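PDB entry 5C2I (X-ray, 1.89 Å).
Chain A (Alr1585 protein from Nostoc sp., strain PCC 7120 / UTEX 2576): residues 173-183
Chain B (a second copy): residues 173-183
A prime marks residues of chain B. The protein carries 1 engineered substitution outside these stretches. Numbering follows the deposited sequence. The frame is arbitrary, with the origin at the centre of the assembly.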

# COMPACT_ATOMS: atom_id res chain seq x y z
N LEU A 173 -13.19 22.94 -27.76
CA LEU A 173 -13.20 21.91 -28.78
C LEU A 173 -14.62 21.56 -29.24
O LEU A 173 -14.87 21.36 -30.43
CB LEU A 173 -12.46 20.67 -28.29
CG LEU A 173 -12.37 19.44 -29.18
CD1 LEU A 173 -11.82 19.76 -30.55
CD2 LEU A 173 -11.51 18.38 -28.54
N ARG A 174 -15.54 21.44 -28.29
CA ARG A 174 -16.90 21.03 -28.59
C ARG A 174 -17.61 22.03 -29.47
O ARG A 174 -18.60 21.67 -30.11
CB ARG A 174 -17.72 20.86 -27.32
CG ARG A 174 -17.46 19.56 -26.60
CD ARG A 174 -18.32 19.42 -25.34
NE ARG A 174 -17.93 18.19 -24.66
CZ ARG A 174 -17.32 18.09 -23.49
NH1 ARG A 174 -17.02 19.19 -22.73
NH2 ARG A 174 -17.00 16.85 -23.07
N GLN A 175 -17.15 23.28 -29.48
CA GLN A 175 -17.78 24.29 -30.34
C GLN A 175 -17.59 23.95 -31.81
O GLN A 175 -18.44 24.26 -32.63
CB GLN A 175 -17.16 25.67 -30.07
CG GLN A 175 -17.39 26.18 -28.65
CD GLN A 175 -18.86 26.53 -28.41
OE1 GLN A 175 -19.54 25.90 -27.60
NE2 GLN A 175 -19.36 27.53 -29.13
N ILE A 176 -16.47 23.29 -32.12
CA ILE A 176 -16.08 23.06 -33.51
C ILE A 176 -16.00 21.58 -33.93
O ILE A 176 -15.72 21.29 -35.09
CB ILE A 176 -14.76 23.82 -33.84
CG1 ILE A 176 -13.60 23.50 -32.89
CG2 ILE A 176 -15.01 25.32 -33.75
CD1 ILE A 176 -12.80 22.27 -33.28
N ALA A 177 -16.22 20.66 -32.99
CA ALA A 177 -16.08 19.23 -33.28
C ALA A 177 -17.04 18.41 -32.45
O ALA A 177 -17.33 18.77 -31.31
CB ALA A 177 -14.66 18.77 -32.99
N GLU A 178 -17.50 17.31 -33.01
CA GLU A 178 -18.17 16.26 -32.27
C GLU A 178 -17.10 15.34 -31.72
O GLU A 178 -16.20 14.93 -32.46
CB GLU A 178 -19.09 15.44 -33.18
CG GLU A 178 -20.21 16.24 -33.82
CD GLU A 178 -21.19 16.79 -32.81
OE1 GLU A 178 -21.33 16.18 -31.74
OE2 GLU A 178 -21.80 17.85 -33.06
N ILE A 179 -17.18 15.02 -30.45
CA ILE A 179 -16.34 13.97 -29.90
C ILE A 179 -17.13 12.68 -30.12
O ILE A 179 -18.11 12.45 -29.43
CB ILE A 179 -16.03 14.24 -28.42
CG1 ILE A 179 -15.21 15.54 -28.29
CG2 ILE A 179 -15.29 13.07 -27.83
CD1 ILE A 179 -15.05 16.04 -26.87
N VAL A 180 -16.71 11.88 -31.09
CA VAL A 180 -17.52 10.72 -31.49
C VAL A 180 -17.18 9.50 -30.66
O VAL A 180 -17.95 8.54 -30.62
CB VAL A 180 -17.42 10.42 -33.01
CG1 VAL A 180 -17.90 11.62 -33.82
CG2 VAL A 180 -16.01 10.01 -33.42
N HIS A 181 -16.02 9.51 -30.01
CA HIS A 181 -15.60 8.40 -29.18
C HIS A 181 -14.54 8.85 -28.20
O HIS A 181 -13.73 9.74 -28.52
CB HIS A 181 -15.07 7.27 -30.05
CG HIS A 181 -14.81 6.03 -29.29
ND1 HIS A 181 -15.82 5.36 -28.64
CD2 HIS A 181 -13.66 5.39 -28.97
CE1 HIS A 181 -15.30 4.31 -28.01
NE2 HIS A 181 -14.00 4.32 -28.19
N ARG A 182 -14.56 8.25 -27.00
CA ARG A 182 -13.52 8.49 -25.99
C ARG A 182 -13.03 7.16 -25.41
O ARG A 182 -13.83 6.27 -25.12
CB ARG A 182 -14.03 9.40 -24.88
CG ARG A 182 -13.06 9.62 -23.73
CD ARG A 182 -13.55 10.64 -22.70
NE ARG A 182 -12.72 10.64 -21.49
CZ ARG A 182 -12.55 11.65 -20.67
NH1 ARG A 182 -13.10 12.84 -20.89
NH2 ARG A 182 -11.79 11.47 -19.60
N GLU A 183 -11.73 7.10 -25.16
CA GLU A 183 -11.14 6.09 -24.30
C GLU A 183 -10.33 6.75 -23.18
O GLU A 183 -9.78 7.86 -23.35
CB GLU A 183 -10.26 5.13 -25.08
CG GLU A 183 -10.96 4.32 -26.19
CD GLU A 183 -11.89 3.23 -25.67
OE1 GLU A 183 -11.83 2.84 -24.48
OE2 GLU A 183 -12.71 2.75 -26.51
N LEU B 173 -25.35 6.66 -25.94
CA LEU B 173 -25.86 8.00 -25.60
C LEU B 173 -25.57 9.03 -26.68
O LEU B 173 -26.44 9.82 -27.06
CB LEU B 173 -25.29 8.45 -24.26
CG LEU B 173 -25.63 9.85 -23.74
CD1 LEU B 173 -27.13 10.06 -23.68
CD2 LEU B 173 -25.03 10.05 -22.37
N ARG B 174 -24.36 8.99 -27.23
CA ARG B 174 -23.97 9.93 -28.27
C ARG B 174 -24.82 9.82 -29.52
O ARG B 174 -24.85 10.75 -30.31
CB ARG B 174 -22.50 9.71 -28.68
CG ARG B 174 -21.52 10.28 -27.67
CD ARG B 174 -20.08 10.08 -28.12
NE ARG B 174 -19.22 10.58 -27.06
CZ ARG B 174 -18.42 9.86 -26.29
NH1 ARG B 174 -18.27 8.52 -26.46
NH2 ARG B 174 -17.74 10.52 -25.33
N GLN B 175 -25.45 8.67 -29.74
CA GLN B 175 -26.28 8.50 -30.94
C GLN B 175 -27.49 9.44 -30.87
O GLN B 175 -28.01 9.88 -31.92
CB GLN B 175 -26.78 7.06 -31.04
CG GLN B 175 -25.69 6.03 -31.23
CD GLN B 175 -25.04 6.13 -32.60
OE1 GLN B 175 -23.85 6.46 -32.72
NE2 GLN B 175 -25.81 5.86 -33.65
N ILE B 176 -27.96 9.71 -29.66
CA ILE B 176 -29.22 10.43 -29.45
C ILE B 176 -29.09 11.75 -28.70
O ILE B 176 -30.08 12.49 -28.56
CB ILE B 176 -30.28 9.52 -28.78
CG1 ILE B 176 -29.80 8.91 -27.47
CG2 ILE B 176 -30.64 8.38 -29.72
CD1 ILE B 176 -30.00 9.78 -26.26
N ALA B 177 -27.87 12.12 -28.29
CA ALA B 177 -27.66 13.35 -27.54
C ALA B 177 -26.29 13.94 -27.81
O ALA B 177 -25.34 13.19 -28.02
CB ALA B 177 -27.78 13.07 -26.05
N GLU B 178 -26.20 15.26 -27.73
CA GLU B 178 -24.93 15.94 -27.66
C GLU B 178 -24.55 15.99 -26.20
O GLU B 178 -25.35 16.39 -25.37
CB GLU B 178 -25.05 17.37 -28.21
CG GLU B 178 -25.46 17.44 -29.68
CD GLU B 178 -24.41 16.82 -30.59
OE1 GLU B 178 -23.22 16.83 -30.22
OE2 GLU B 178 -24.77 16.35 -31.69
N ILE B 179 -23.30 15.65 -25.88
CA ILE B 179 -22.77 15.89 -24.57
C ILE B 179 -22.17 17.29 -24.63
O ILE B 179 -21.13 17.48 -25.23
CB ILE B 179 -21.72 14.83 -24.18
CG1 ILE B 179 -22.40 13.48 -24.11
CG2 ILE B 179 -21.06 15.21 -22.85
CD1 ILE B 179 -21.42 12.31 -23.94
N VAL B 180 -22.84 18.27 -24.04
CA VAL B 180 -22.47 19.66 -24.23
C VAL B 180 -21.46 20.10 -23.20
O VAL B 180 -20.79 21.13 -23.37
CB VAL B 180 -23.70 20.64 -24.25
CG1 VAL B 180 -24.65 20.27 -25.38
CG2 VAL B 180 -24.44 20.68 -22.91
N HIS B 181 -21.34 19.33 -22.13
CA HIS B 181 -20.41 19.67 -21.06
C HIS B 181 -20.15 18.46 -20.17
O HIS B 181 -21.05 17.63 -19.98
CB HIS B 181 -20.95 20.82 -20.20
CG HIS B 181 -19.97 21.34 -19.22
ND1 HIS B 181 -18.77 21.91 -19.61
CD2 HIS B 181 -19.94 21.32 -17.86
CE1 HIS B 181 -18.06 22.22 -18.54
NE2 HIS B 181 -18.75 21.87 -17.47
N ARG B 182 -18.92 18.39 -19.64
CA ARG B 182 -18.55 17.31 -18.72
C ARG B 182 -17.75 17.88 -17.56
O ARG B 182 -16.89 18.77 -17.76
CB ARG B 182 -17.71 16.23 -19.43
CG ARG B 182 -17.18 15.15 -18.50
CD ARG B 182 -16.48 14.02 -19.23
NE ARG B 182 -15.76 13.15 -18.29
CZ ARG B 182 -15.48 11.86 -18.49
NH1 ARG B 182 -15.88 11.22 -19.58
NH2 ARG B 182 -14.82 11.20 -17.55
N GLU B 183 -18.02 17.35 -16.37
CA GLU B 183 -17.17 17.53 -15.22
C GLU B 183 -16.77 16.17 -14.62
O GLU B 183 -17.51 15.18 -14.73
CB GLU B 183 -17.84 18.38 -14.14
CG GLU B 183 -18.21 19.80 -14.54
CD GLU B 183 -17.04 20.75 -14.69
OE1 GLU B 183 -15.89 20.45 -14.23
OE2 GLU B 183 -17.24 21.83 -15.29
O HOH W 1 -17.44 13.67 -24.24
O HOH W 2 -18.08 21.96 -22.61
O HOH W 3 -15.93 19.74 -20.28
O HOH W 4 -18.71 16.14 -26.05
O HOH W 5 -18.61 6.56 -28.55

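How does Arg174 reach the second chain? Its CA-to-CB bond points toward chain B, and chi2 and chi3 are both t, so the extended side chain lies along the backbone of Ile179′ to Arg182′. Arg174 NE comes 3.3 Å from Ile179′ O, but the angle is too poor for a hydrogen bond. Water does the joining instead: water 4 accepts from Arg174 NE (2.6 Å) and donates to Ile179′ O (2.9 Å), while water 3 links Arg174 NH1 (2.7 Å) to Arg182′ O (2.9 Å).

What happens where Glu178 meets its own copy? The CA-to-CB bond points sideways, yet the carboxylate end swings nearer, bringing Glu178 OE1 to 2.5 Å from Glu178′ OE1. Two oxygens this close suggest that an acid group holds a proton.

What do Ile179 and Val180 offer Arg174′? Their carbonyls: Ile179 O lies 3.2 Å from Arg174′ NE at too poor an angle for a hydrogen bond, whereas Val180 O is joined to Arg174′ NH1 through water 5 (2.9 Å to each).

How do the two Arg182 side chains lie together? Their guanidiniums stack flat, planes at 6° and centres 3.7 Å apart, with Arg182 NH1 3.5 Å from Arg182′ NH1, which places like charges close together. Both are donors, so no hydrogen bond joins them; NE and NH2 of each are hydrogen-bonded elsewhere in the structure.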